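Local coordinates for putrescine aminotransferase (Halomonas elongata DSM 2581, PDB 6GWI), which probably transfers amino groups from putrescine or related amines to a keto acceptor, using pyridoxal-5'-phosphate as cofactor, at residues 30-35 against 42-47; 38-43 against 48-53; 351-356 against 427-432; 400-405 against 412-417; 406-411 against 439-444. One frame throughout, in Å; residues are numbered along the deposited sequence.

All five contacts belong to one class-III aminotransferase chain. Interactions 1 and 2 follow each other along the chain and share strand 40-43 in a three-stranded antiparallel sheet, their centres about 10 Å apart. Interactions 4 and 5 share helix 397-407, with centres about 9 Å apart, while 3 and 5 use helix 429-450 and have centres about 17 Å apart. In sequence, 4 is nested in the loop closed by 3, and 5 crosses both. Leu50 links the N-terminal sheet to Gly409 and Val411, joining parts of the chain far apart in sequence. Interactions 1, 2, 4 and, through Val411, 5 reach the second subunit, so this part of the fold lies at the dimer interface.

Interaction 1: 30-35 against 42-47; sequences SRVVTH and HDSEGN
Residues Val32 to His35 and His42 to Ser44 pair as antiparallel neighbours in the hairpin of strands 31-37 and 40-43, part of a three-stranded sheet, and a beta bulge interrupts their register. Val33 and Asp43 form a non-hydrogen-bonded pair, but the next pair is His35 with His42, so Thr34 and His35 both face His42. Thr34 N gives a nearly straight bond to His42 O (2.9 Å, 173°). His35 O accepts from His42 N at 2.7 Å and, weakly, from His42 ND1 at 3.4 Å, the oxygen lying at the imidazole edge. Farther along, Ser44 N reaches Val32 O at 2.8 Å. On the histidine face of the sheet the two rings form an offset stack, centroids 4.2 Å apart and planes at 9°. His42 CB also sits over the His35 ring, 3.5 Å from its centroid, a CH-pi contact. With chi1 at 66°, His35 swings its ring over the His42 side chain, and a 3.1 Å hydrogen bond between Thr34 OG1 and His35 ND1 helps fix its rotation. Beyond the pairing, a type I turn runs from Asp43 to Gly46, and Asp43 OD2 uses its syn lone pair to accept from Asn47 ND2 at 2.9 Å. Arg31 and Val32 extend the sheet by pairing in parallel with a strand of the second subunit. Two residues facing one across an antiparallel pair define the classic beta bulge of this hairpin.

Interaction 2: 38-43 against 48-53; sequences GVYIHD and RILDGM
Ile49 O is approached by two groups of the facing strand: Ile41 N donates to it at 2.8 Å in the carbonyl plane, and Tyr40 CA makes a CA-H...O contact at 3.3 Å. Ile49 N returns a bond to Ile41 O, which completes the hydrogen-bonded pair, and Asp51 N continues the ladder to Val39 O at 2.8 Å. On one face of the sheet, Arg48 lies flat on Tyr40. Its CZ sits over the ring centre, 3.6 Å from the centroid, planes 12° apart, a stacked cation-pi contact. The bend at chi3 (94°) folds the guanidinium over the ring, and the arginine's aliphatic part runs beside His42, Arg48 CG 3.2 Å from His42 NE2. Tyr40 CE1 also meets Leu50 CB at 3.8 Å, while the phenol OH bonds to Glu434 of helix 429-450. On the other face Ile41 CG1 lies 3.8 Å from Ile49 CB. Past the pairing Asp51 OD1 caps Met53 N at 3.1 Å, and OD2 is held by Tyr63 OH and Gly55 N. The result is a regular antiparallel beta hairpin, strands 40-43 and 48-50, whose exit turns into a helix through an inverse gamma turn at Asp51.

Interaction 3: 351-356 against 427-432; sequences GPYLAE and IRREEI
With chi1 at -174° in Tyr353 and -79° in Arg429, the phenol ring and the arginine chain come together where helices 342-359 and 429-450 meet. Arg429 then stays extended from CG to NE and runs over one face of the ring. Its CG forms a CH-pi contact above the ring centre, 3.9 Å from the centroid. Farther out, the guanidinium plane lies 13° from the ring plane, with Tyr353 CD1 3.8 Å above it and toward its rim. The arginine thus lays apolar methylenes on the aromatic face while its NH2 reaches on to a salt bridge with Asp349. Tyr353 OH, in turn, is hydrogen-bonded to Asp433 and Arg357, which ties the far end of the ring to both helices. Ile432 approaches from a different side: its CG2 meets the ring edge, 3.9 Å from Tyr353 CD2, the isoleucine and the tyrosine running alongside one another and pointing opposite ways. The same methyl touches Leu354 CD1 at 4.2 Å. The first turn of helix 429-450 therefore lies against helix 342-359 through Arg429 and Ile432, Leu354 continues onto Leu375 just before strand 376-381, and Ile427 and Glu431 meet Val39 beside strand 40-43.

Interaction 4: 400-405 against 412-417; sequences LCRDLC and MRSVGD
Arg402 of helix 397-407 packs against Met412, Arg413 and Ser414, a helix-on-sheet contact at strand 413-415, an outermost strand of a four-stranded antiparallel sheet. The dense side centres on the buried Cys405 and Met412 and the methylenes of Arg402. Cys405 SG and Met412 CE come to 3.2 Å, a separation short enough to be doubtful in detail, and Arg402 CG lies 3.5 Å from Met412 O, a buried carbonyl with no partner in the model. Next to it, Arg402 CD rests over one face of the Arg413 guanidinium, 3.4 Å from NH1 and offset toward the rim, so a methylene rather than a charge covers that face. The other side is more open and polar. The bend at chi3 (71°) brings the Arg402 guanidinium to neighbouring Asp403, gripping OD1 side-on, NE at 3.0 Å and NH2 at 3.2 Å, both nitrogens reaching it from the same face of the carboxylate. Its remaining NH1 stands 3.8 Å from Arg413 NH2, two like charges that water and the nearby aspartate may help to offset, while Arg413 itself makes a cation-pi contact with Phe86 of the second subunit. Were Arg402 replaced by alanine, Asp403 OD1 would probably lose the two N-H groups that grip it, and the Arg413 face its cover. Water 1 bridges the two segments here, accepting from Arg402 NH1 at 3.0 Å and donating to Ser414 O at 2.7 Å.

Interaction 5: 406-411 against 439-444; sequences FANGLV and ARRALD
Helix 397-407 ends in a Schellman motif at Gly409 (phi 95°), a turn that sets Asn408 and Leu410 facing helix 429-450. Gly409 N bonds back to Phe406 O at 3.0 Å, and Leu410 N probably to Cys405 O. Asn408 takes the larger share of the contact. Its CG lies beside the backbone N (chi1 -83°), which leads the amide across to Arg441, where OD1 comes within 3.1 Å of CD and 3.6 Å of CG. The oxygen therefore meets the arginine's methylenes, near the guanidinium plane and at its edge, with amide and guanidinium planes 67° apart. The amide nitrogen has firmer partners: ND2 donates to Glu445 OE1 of helix 429-450 and to Leu404 O in the last turn of helix 397-407, and lies 4.3 Å from Ala442 CB. Replacing Asn408 by an alanine would probably leave Leu404 O and Glu445 without this shared donor and open a gap beside Arg441. Leu410 adds a modest apolar contact, CD2 to Ala439 CB at 4.3 Å. The C-terminal end of helix 397-407 lies against helix 429-450, which Cys405 and Leu404 also touch at Ala442, while backbone bonds between Leu50 and both Gly409 and Val411 join this turn to strand 48-50.

Interaction 1: 30-35 against 42-47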
# COMPACT_ATOMS: atom_id res chain seq x y z
N SER B 30 9.62 -1.37 23.84
CA SER B 30 10.12 -1.11 22.50
C SER B 30 11.35 -0.21 22.54
O SER B 30 11.46 0.71 23.36
CB SER B 30 9.03 -0.46 21.65
OG SER B 30 9.37 -0.50 20.27
N ARG B 31 12.28 -0.48 21.63
CA ARG B 31 13.36 0.45 21.33
C ARG B 31 12.78 1.65 20.60
O ARG B 31 11.83 1.52 19.83
CB ARG B 31 14.39 -0.25 20.45
CG ARG B 31 15.08 -1.45 21.10
CD ARG B 31 15.62 -2.36 20.01
NE ARG B 31 16.21 -3.60 20.52
CZ ARG B 31 16.41 -4.69 19.79
NH1 ARG B 31 16.97 -5.76 20.34
NH2 ARG B 31 16.03 -4.73 18.52
N VAL B 32 13.35 2.82 20.85
CA VAL B 32 12.84 4.06 20.27
C VAL B 32 13.97 4.69 19.47
O VAL B 32 14.95 5.18 20.03
CB VAL B 32 12.32 5.03 21.35
CG1 VAL B 32 11.67 6.23 20.69
CG2 VAL B 32 11.32 4.33 22.26
N VAL B 33 13.83 4.67 18.14
CA VAL B 33 14.82 5.24 17.24
C VAL B 33 14.40 6.67 16.92
O VAL B 33 13.27 6.92 16.49
CB VAL B 33 14.94 4.40 15.95
CG1 VAL B 33 15.95 5.01 14.98
CG2 VAL B 33 15.32 2.96 16.31
N THR B 34 15.33 7.61 17.09
CA THR B 34 14.97 9.03 17.07
C THR B 34 15.67 9.84 15.99
O THR B 34 15.08 10.80 15.50
CB THR B 34 15.29 9.67 18.43
OG1 THR B 34 16.68 9.52 18.73
CG2 THR B 34 14.47 9.03 19.53
N HIS B 35 16.89 9.50 15.61
CA HIS B 35 17.55 10.21 14.52
C HIS B 35 18.67 9.34 13.97
O HIS B 35 19.06 8.34 14.57
CB HIS B 35 18.06 11.59 14.97
CG HIS B 35 19.16 11.54 15.99
ND1 HIS B 35 18.95 11.15 17.29
CD2 HIS B 35 20.47 11.88 15.90
CE1 HIS B 35 20.08 11.23 17.96
NE2 HIS B 35 21.02 11.67 17.14
N HIS B 42 20.33 6.37 15.88
CA HIS B 42 20.43 6.71 17.29
C HIS B 42 19.10 6.44 17.98
O HIS B 42 18.04 6.65 17.39
CB HIS B 42 20.82 8.18 17.47
CG HIS B 42 22.14 8.54 16.88
ND1 HIS B 42 22.33 8.71 15.52
CD2 HIS B 42 23.34 8.77 17.45
CE1 HIS B 42 23.59 9.03 15.29
NE2 HIS B 42 24.23 9.07 16.44
N ASP B 43 19.16 5.96 19.22
CA ASP B 43 17.96 5.65 19.98
C ASP B 43 17.80 6.64 21.13
O ASP B 43 18.68 7.44 21.43
CB ASP B 43 17.98 4.20 20.49
CG ASP B 43 19.05 3.94 21.54
OD1 ASP B 43 19.59 4.90 22.13
OD2 ASP B 43 19.35 2.75 21.78
N SER B 44 16.63 6.57 21.78
CA SER B 44 16.27 7.54 22.80
C SER B 44 17.16 7.46 24.03
O SER B 44 17.16 8.41 24.84
CB SER B 44 14.81 7.33 23.21
OG SER B 44 14.62 6.04 23.77
N GLU B 45 17.91 6.38 24.21
CA GLU B 45 18.85 6.28 25.32
C GLU B 45 20.23 6.81 24.96
O GLU B 45 21.15 6.73 25.78
CB GLU B 45 18.95 4.82 25.79
CG GLU B 45 17.61 4.26 26.25
CD GLU B 45 17.74 2.94 26.99
OE1 GLU B 45 18.82 2.33 26.94
OE2 GLU B 45 16.75 2.52 27.63
N GLY B 46 20.41 7.33 23.74
CA GLY B 46 21.66 7.93 23.34
C GLY B 46 22.63 7.00 22.64
O GLY B 46 23.76 7.42 22.35
N ASN B 47 22.24 5.76 22.38
CA ASN B 47 23.13 4.81 21.72
C ASN B 47 23.23 5.12 20.23
O ASN B 47 22.23 5.44 19.58
CB ASN B 47 22.63 3.38 21.92
CG ASN B 47 22.59 2.98 23.37
OD1 ASN B 47 23.62 2.91 24.04
ND2 ASN B 47 21.39 2.69 23.87

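Interaction 2: 38-43 against 48-53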
# COMPACT_ATOMS: atom_id res chain seq x y z
N GLY B 38 24.32 9.36 8.08
CA GLY B 38 25.27 8.45 7.45
C GLY B 38 24.70 7.05 7.43
O GLY B 38 23.59 6.81 6.93
N VAL B 39 25.46 6.10 7.97
CA VAL B 39 25.00 4.73 8.11
C VAL B 39 24.62 4.39 9.55
O VAL B 39 24.51 3.22 9.91
CB VAL B 39 26.05 3.73 7.57
CG1 VAL B 39 26.37 4.03 6.11
CG2 VAL B 39 27.32 3.78 8.41
N TYR B 40 24.41 5.41 10.39
CA TYR B 40 24.20 5.22 11.82
C TYR B 40 22.83 5.71 12.25
O TYR B 40 22.37 6.77 11.80
CB TYR B 40 25.27 5.96 12.64
CG TYR B 40 26.67 5.43 12.43
CD1 TYR B 40 27.14 4.37 13.20
CD2 TYR B 40 27.51 5.97 11.47
CE1 TYR B 40 28.41 3.87 13.01
CE2 TYR B 40 28.78 5.47 11.28
CZ TYR B 40 29.23 4.42 12.05
OH TYR B 40 30.49 3.92 11.88
N ILE B 41 22.20 4.95 13.15
CA ILE B 41 20.95 5.35 13.79
C ILE B 41 21.23 5.62 15.26
O ILE B 41 22.22 5.14 15.83
CB ILE B 41 19.84 4.29 13.63
CG1 ILE B 41 20.27 2.98 14.30
CG2 ILE B 41 19.52 4.09 12.17
CD1 ILE B 41 19.20 1.91 14.31
N HIS B 42 20.33 6.37 15.88
CA HIS B 42 20.43 6.71 17.29
C HIS B 42 19.10 6.44 17.98
O HIS B 42 18.04 6.65 17.39
CB HIS B 42 20.82 8.18 17.47
CG HIS B 42 22.14 8.54 16.88
ND1 HIS B 42 22.33 8.71 15.52
CD2 HIS B 42 23.34 8.77 17.45
CE1 HIS B 42 23.59 9.03 15.29
NE2 HIS B 42 24.23 9.07 16.44
N ASP B 43 19.16 5.96 19.22
CA ASP B 43 17.96 5.65 19.98
C ASP B 43 17.80 6.64 21.13
O ASP B 43 18.68 7.44 21.43
CB ASP B 43 17.98 4.20 20.49
CG ASP B 43 19.05 3.94 21.54
OD1 ASP B 43 19.59 4.90 22.13
OD2 ASP B 43 19.35 2.75 21.78
N ARG B 48 24.44 5.03 19.70
CA ARG B 48 24.69 5.10 18.27
C ARG B 48 24.91 3.69 17.75
O ARG B 48 25.74 2.95 18.30
CB ARG B 48 25.89 5.99 17.97
CG ARG B 48 26.01 6.39 16.50
CD ARG B 48 27.13 7.41 16.27
NE ARG B 48 28.40 6.79 15.90
CZ ARG B 48 29.10 7.10 14.81
NH1 ARG B 48 28.69 8.06 13.98
NH2 ARG B 48 30.24 6.47 14.56
N ILE B 49 24.18 3.31 16.70
CA ILE B 49 24.21 1.96 16.17
C ILE B 49 24.48 2.01 14.68
O ILE B 49 23.83 2.77 13.95
CB ILE B 49 22.88 1.22 16.45
CG1 ILE B 49 22.55 1.23 17.94
CG2 ILE B 49 22.96 -0.21 15.95
CD1 ILE B 49 21.38 2.12 18.30
N LEU B 50 25.43 1.19 14.22
CA LEU B 50 25.68 1.05 12.79
C LEU B 50 24.54 0.25 12.15
O LEU B 50 24.35 -0.93 12.46
CB LEU B 50 27.02 0.36 12.56
CG LEU B 50 27.71 0.51 11.20
CD1 LEU B 50 29.10 -0.13 11.24
CD2 LEU B 50 26.90 -0.10 10.07
N ASP B 51 23.79 0.90 11.25
CA ASP B 51 22.60 0.28 10.65
C ASP B 51 23.03 -0.60 9.49
O ASP B 51 23.05 -0.19 8.33
CB ASP B 51 21.61 1.34 10.19
CG ASP B 51 20.29 0.75 9.71
OD1 ASP B 51 20.12 -0.49 9.77
OD2 ASP B 51 19.42 1.51 9.25
N GLY B 52 23.37 -1.85 9.80
CA GLY B 52 23.74 -2.82 8.79
C GLY B 52 22.61 -3.31 7.91
O GLY B 52 22.86 -4.09 6.99
N MET B 53 21.37 -2.87 8.15
CA MET B 53 20.22 -3.25 7.33
C MET B 53 19.63 -2.09 6.55
O MET B 53 18.59 -2.26 5.90
CB MET B 53 19.13 -3.88 8.20
CG MET B 53 19.43 -5.28 8.71
SD MET B 53 19.66 -6.51 7.41
CE MET B 53 18.05 -6.52 6.63

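Interaction 3: 351-356 against 427-432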
# COMPACT_ATOMS: atom_id res chain seq x y z
N GLY B 351 31.35 -3.90 -2.88
CA GLY B 351 30.97 -5.29 -2.93
C GLY B 351 32.15 -6.22 -2.75
O GLY B 351 32.17 -7.06 -1.85
N PRO B 352 33.15 -6.10 -3.62
CA PRO B 352 34.37 -6.90 -3.44
C PRO B 352 35.06 -6.65 -2.11
O PRO B 352 35.61 -7.60 -1.52
CB PRO B 352 35.25 -6.47 -4.62
CG PRO B 352 34.27 -6.07 -5.68
CD PRO B 352 33.13 -5.42 -4.94
N TYR B 353 35.03 -5.42 -1.60
CA TYR B 353 35.68 -5.15 -0.33
C TYR B 353 34.95 -5.84 0.81
O TYR B 353 35.57 -6.46 1.68
CB TYR B 353 35.76 -3.64 -0.09
CG TYR B 353 36.55 -3.28 1.15
CD1 TYR B 353 37.94 -3.25 1.12
CD2 TYR B 353 35.91 -3.00 2.35
CE1 TYR B 353 38.66 -2.92 2.25
CE2 TYR B 353 36.63 -2.67 3.48
CZ TYR B 353 38.00 -2.63 3.42
OH TYR B 353 38.73 -2.31 4.55
N LEU B 354 33.62 -5.74 0.83
CA LEU B 354 32.83 -6.50 1.79
C LEU B 354 33.14 -7.99 1.70
O LEU B 354 33.32 -8.66 2.72
CB LEU B 354 31.33 -6.26 1.56
CG LEU B 354 30.39 -7.15 2.38
CD1 LEU B 354 30.56 -6.88 3.87
CD2 LEU B 354 28.94 -6.97 1.96
N ALA B 355 33.20 -8.52 0.47
CA ALA B 355 33.39 -9.95 0.28
C ALA B 355 34.66 -10.44 0.97
O ALA B 355 34.64 -11.48 1.65
CB ALA B 355 33.45 -10.26 -1.22
N GLU B 356 35.77 -9.73 0.81
CA GLU B 356 37.02 -10.17 1.42
C GLU B 356 36.97 -10.00 2.94
O GLU B 356 37.40 -10.90 3.67
CB GLU B 356 38.21 -9.42 0.81
CG GLU B 356 38.06 -7.90 0.76
CD GLU B 356 39.32 -7.22 0.25
OE1 GLU B 356 39.33 -6.80 -0.93
OE2 GLU B 356 40.31 -7.13 1.01
N ILE B 427 27.96 3.12 2.19
CA ILE B 427 28.78 2.81 3.35
C ILE B 427 30.25 2.95 2.97
O ILE B 427 30.67 2.58 1.87
CB ILE B 427 28.47 1.39 3.87
CG1 ILE B 427 29.18 1.14 5.20
CG2 ILE B 427 28.87 0.34 2.84
CD1 ILE B 427 28.76 -0.16 5.89
N ARG B 428 31.04 3.48 3.89
CA ARG B 428 32.46 3.66 3.64
C ARG B 428 33.22 2.39 4.01
O ARG B 428 32.73 1.54 4.76
CB ARG B 428 33.02 4.84 4.44
CG ARG B 428 32.69 6.21 3.88
CD ARG B 428 33.34 7.30 4.73
NE ARG B 428 33.87 8.40 3.93
CZ ARG B 428 34.98 8.34 3.21
NH1 ARG B 428 35.70 7.22 3.18
NH2 ARG B 428 35.39 9.39 2.51
N ARG B 429 34.43 2.27 3.46
CA ARG B 429 35.24 1.09 3.72
C ARG B 429 35.58 0.97 5.20
O ARG B 429 35.57 -0.13 5.77
CB ARG B 429 36.50 1.13 2.87
CG ARG B 429 36.26 0.70 1.44
CD ARG B 429 37.54 0.77 0.64
NE ARG B 429 37.41 0.10 -0.65
CZ ARG B 429 38.45 -0.30 -1.38
NH1 ARG B 429 39.68 -0.08 -0.95
NH2 ARG B 429 38.24 -0.91 -2.54
N GLU B 430 35.92 2.10 5.84
CA GLU B 430 36.17 2.07 7.28
C GLU B 430 34.92 1.65 8.04
O GLU B 430 35.02 0.99 9.08
CB GLU B 430 36.66 3.44 7.76
CG GLU B 430 35.91 4.64 7.19
CD GLU B 430 36.59 5.24 5.96
OE1 GLU B 430 36.75 4.51 4.95
OE2 GLU B 430 36.97 6.43 6.01
N GLU B 431 33.73 1.99 7.53
CA GLU B 431 32.49 1.57 8.17
C GLU B 431 32.21 0.09 7.93
O GLU B 431 31.63 -0.57 8.81
CB GLU B 431 31.34 2.45 7.68
CG GLU B 431 31.43 3.89 8.19
CD GLU B 431 30.56 4.87 7.43
OE1 GLU B 431 30.06 4.53 6.34
OE2 GLU B 431 30.40 6.01 7.92
N ILE B 432 32.61 -0.45 6.78
CA ILE B 432 32.53 -1.90 6.59
C ILE B 432 33.46 -2.61 7.57
O ILE B 432 33.11 -3.65 8.13
CB ILE B 432 32.85 -2.28 5.13
CG1 ILE B 432 31.67 -1.93 4.23
CG2 ILE B 432 33.19 -3.77 5.03
CD1 ILE B 432 31.98 -2.02 2.74

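Interaction 4: 400-405 against 412-417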
# COMPACT_ATOMS: atom_id res chain seq x y z
N LEU B 400 20.10 -14.74 19.48
CA LEU B 400 21.10 -14.33 20.46
C LEU B 400 22.20 -13.51 19.81
O LEU B 400 22.59 -12.45 20.31
CB LEU B 400 21.68 -15.56 21.16
CG LEU B 400 22.79 -15.26 22.18
CD1 LEU B 400 22.30 -14.32 23.27
CD2 LEU B 400 23.30 -16.56 22.79
N CYS B 401 22.73 -13.99 18.68
CA CYS B 401 23.73 -13.22 17.95
C CYS B 401 23.17 -11.87 17.53
O CYS B 401 23.87 -10.85 17.62
CB CYS B 401 24.20 -14.01 16.72
SG CYS B 401 25.59 -13.24 15.87
N ARG B 402 21.92 -11.83 17.07
CA ARG B 402 21.29 -10.58 16.68
C ARG B 402 21.23 -9.59 17.83
O ARG B 402 21.55 -8.40 17.67
CB ARG B 402 19.88 -10.86 16.16
CG ARG B 402 19.04 -9.63 15.86
CD ARG B 402 17.57 -10.00 15.80
NE ARG B 402 17.06 -10.33 17.13
CZ ARG B 402 15.94 -11.00 17.36
NH1 ARG B 402 15.19 -11.42 16.35
NH2 ARG B 402 15.56 -11.25 18.61
N ASP B 403 20.78 -10.04 19.01
CA ASP B 403 20.67 -9.14 20.15
C ASP B 403 22.04 -8.71 20.64
O ASP B 403 22.22 -7.56 21.09
CB ASP B 403 19.88 -9.82 21.27
CG ASP B 403 18.47 -10.18 20.86
OD1 ASP B 403 17.96 -9.58 19.89
OD2 ASP B 403 17.86 -11.06 21.50
N LEU B 404 23.03 -9.60 20.58
CA LEU B 404 24.38 -9.23 20.97
C LEU B 404 25.01 -8.25 19.98
O LEU B 404 25.82 -7.41 20.38
CB LEU B 404 25.25 -10.48 21.11
CG LEU B 404 24.98 -11.34 22.35
CD1 LEU B 404 25.79 -12.63 22.29
CD2 LEU B 404 25.28 -10.58 23.64
N CYS B 405 24.66 -8.36 18.70
CA CYS B 405 25.12 -7.37 17.73
C CYS B 405 24.58 -5.99 18.07
O CYS B 405 25.33 -5.01 18.11
CB CYS B 405 24.71 -7.79 16.32
SG CYS B 405 25.76 -9.07 15.62
N MET B 412 22.32 -6.26 12.76
CA MET B 412 22.45 -7.41 11.87
C MET B 412 21.36 -8.40 12.26
O MET B 412 21.34 -8.88 13.39
CB MET B 412 23.84 -8.02 11.96
CG MET B 412 24.05 -9.32 11.21
SD MET B 412 25.79 -9.58 10.87
CE MET B 412 26.47 -9.47 12.52
N ARG B 413 20.47 -8.70 11.31
CA ARG B 413 19.27 -9.46 11.61
C ARG B 413 19.51 -10.97 11.50
O ARG B 413 20.51 -11.43 10.94
CB ARG B 413 18.13 -9.05 10.69
CG ARG B 413 17.70 -7.60 10.86
CD ARG B 413 17.29 -7.24 12.29
NE ARG B 413 16.03 -7.85 12.70
CZ ARG B 413 15.52 -7.75 13.92
NH1 ARG B 413 16.17 -7.06 14.86
NH2 ARG B 413 14.36 -8.33 14.22
N SER B 414 18.57 -11.72 12.05
CA SER B 414 18.61 -13.18 12.06
C SER B 414 17.35 -13.73 11.42
O SER B 414 16.24 -13.28 11.72
CB SER B 414 18.74 -13.69 13.50
OG SER B 414 17.70 -13.18 14.31
N VAL B 415 17.53 -14.70 10.52
CA VAL B 415 16.44 -15.52 10.01
C VAL B 415 16.76 -16.94 10.47
O VAL B 415 17.62 -17.61 9.89
CB VAL B 415 16.30 -15.44 8.49
CG1 VAL B 415 15.14 -16.32 8.01
CG2 VAL B 415 16.08 -13.99 8.05
N GLY B 416 16.07 -17.40 11.51
CA GLY B 416 16.51 -18.60 12.19
C GLY B 416 17.94 -18.42 12.66
O GLY B 416 18.26 -17.49 13.41
N ASP B 417 18.83 -19.30 12.19
CA ASP B 417 20.24 -19.24 12.54
C ASP B 417 21.09 -18.68 11.40
O ASP B 417 22.29 -18.98 11.30
CB ASP B 417 20.74 -20.63 12.95
CG ASP B 417 20.28 -21.03 14.35
OD1 ASP B 417 19.72 -20.18 15.06
OD2 ASP B 417 20.49 -22.20 14.73
O HOH W 1 15.52 -11.28 13.34

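Interaction 5: 406-411 against 439-444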
# COMPACT_ATOMS: atom_id res chain seq x y z
N PHE B 406 23.28 -5.91 18.32
CA PHE B 406 22.68 -4.62 18.66
C PHE B 406 23.31 -4.05 19.93
O PHE B 406 23.59 -2.85 20.00
CB PHE B 406 21.17 -4.78 18.84
CG PHE B 406 20.45 -3.49 19.09
CD1 PHE B 406 20.16 -3.08 20.39
CD2 PHE B 406 20.06 -2.68 18.04
CE1 PHE B 406 19.51 -1.89 20.62
CE2 PHE B 406 19.41 -1.49 18.27
CZ PHE B 406 19.13 -1.09 19.56
N ALA B 407 23.54 -4.91 20.93
CA ALA B 407 24.19 -4.47 22.16
C ALA B 407 25.61 -3.96 21.90
O ALA B 407 26.08 -3.08 22.63
CB ALA B 407 24.22 -5.62 23.17
N ASN B 408 26.29 -4.48 20.89
CA ASN B 408 27.62 -4.01 20.53
C ASN B 408 27.58 -2.85 19.53
O ASN B 408 28.64 -2.36 19.14
CB ASN B 408 28.47 -5.14 19.93
CG ASN B 408 29.13 -6.00 21.00
OD1 ASN B 408 30.16 -5.62 21.57
ND2 ASN B 408 28.57 -7.17 21.26
N GLY B 409 26.40 -2.41 19.12
CA GLY B 409 26.28 -1.29 18.21
C GLY B 409 26.15 -1.63 16.74
O GLY B 409 26.59 -0.83 15.91
N LEU B 410 25.57 -2.78 16.40
CA LEU B 410 25.39 -3.16 15.01
C LEU B 410 24.01 -3.77 14.81
O LEU B 410 23.62 -4.68 15.55
CB LEU B 410 26.46 -4.16 14.55
CG LEU B 410 26.29 -4.74 13.15
CD1 LEU B 410 26.38 -3.66 12.09
CD2 LEU B 410 27.33 -5.82 12.90
N VAL B 411 23.28 -3.27 13.81
CA VAL B 411 22.06 -3.92 13.36
C VAL B 411 22.45 -5.00 12.35
O VAL B 411 22.86 -4.71 11.23
CB VAL B 411 21.07 -2.93 12.73
CG1 VAL B 411 19.81 -3.66 12.27
CG2 VAL B 411 20.72 -1.84 13.73
N ALA B 439 30.58 -7.56 14.27
CA ALA B 439 30.02 -8.89 14.05
C ALA B 439 30.84 -9.96 14.76
O ALA B 439 30.29 -10.81 15.47
CB ALA B 439 29.95 -9.17 12.55
N ARG B 440 32.16 -9.91 14.61
CA ARG B 440 33.01 -10.92 15.22
C ARG B 440 32.90 -10.88 16.74
O ARG B 440 32.85 -11.93 17.40
CB ARG B 440 34.47 -10.71 14.80
CG ARG B 440 35.41 -11.82 15.25
CD ARG B 440 36.84 -11.54 14.82
NE ARG B 440 36.98 -11.39 13.37
CZ ARG B 440 37.20 -12.38 12.51
NH1 ARG B 440 37.32 -13.63 12.93
NH2 ARG B 440 37.32 -12.10 11.22
N ARG B 441 32.86 -9.68 17.31
CA ARG B 441 32.69 -9.54 18.75
C ARG B 441 31.40 -10.20 19.22
O ARG B 441 31.39 -10.92 20.22
CB ARG B 441 32.72 -8.06 19.14
CG ARG B 441 32.82 -7.78 20.63
CD ARG B 441 33.13 -6.31 20.88
NE ARG B 441 34.34 -5.89 20.17
CZ ARG B 441 34.64 -4.63 19.87
NH1 ARG B 441 33.82 -3.64 20.22
NH2 ARG B 441 35.76 -4.35 19.22
N ALA B 442 30.30 -9.97 18.49
CA ALA B 442 29.03 -10.60 18.85
C ALA B 442 29.09 -12.11 18.64
O ALA B 442 28.53 -12.87 19.43
CB ALA B 442 27.90 -9.99 18.03
N LEU B 443 29.77 -12.55 17.58
CA LEU B 443 29.93 -13.99 17.36
C LEU B 443 30.73 -14.62 18.49
O LEU B 443 30.38 -15.69 18.99
CB LEU B 443 30.60 -14.25 16.01
CG LEU B 443 29.78 -13.94 14.76
CD1 LEU B 443 30.69 -13.97 13.54
CD2 LEU B 443 28.64 -14.93 14.59
N ASP B 444 31.82 -13.96 18.90
CA ASP B 444 32.58 -14.44 20.05
C ASP B 444 31.69 -14.59 21.27
O ASP B 444 31.70 -15.64 21.94
CB ASP B 444 33.73 -13.47 20.37
CG ASP B 444 34.79 -13.44 19.28
OD1 ASP B 444 34.82 -14.36 18.44
OD2 ASP B 444 35.60 -12.49 19.28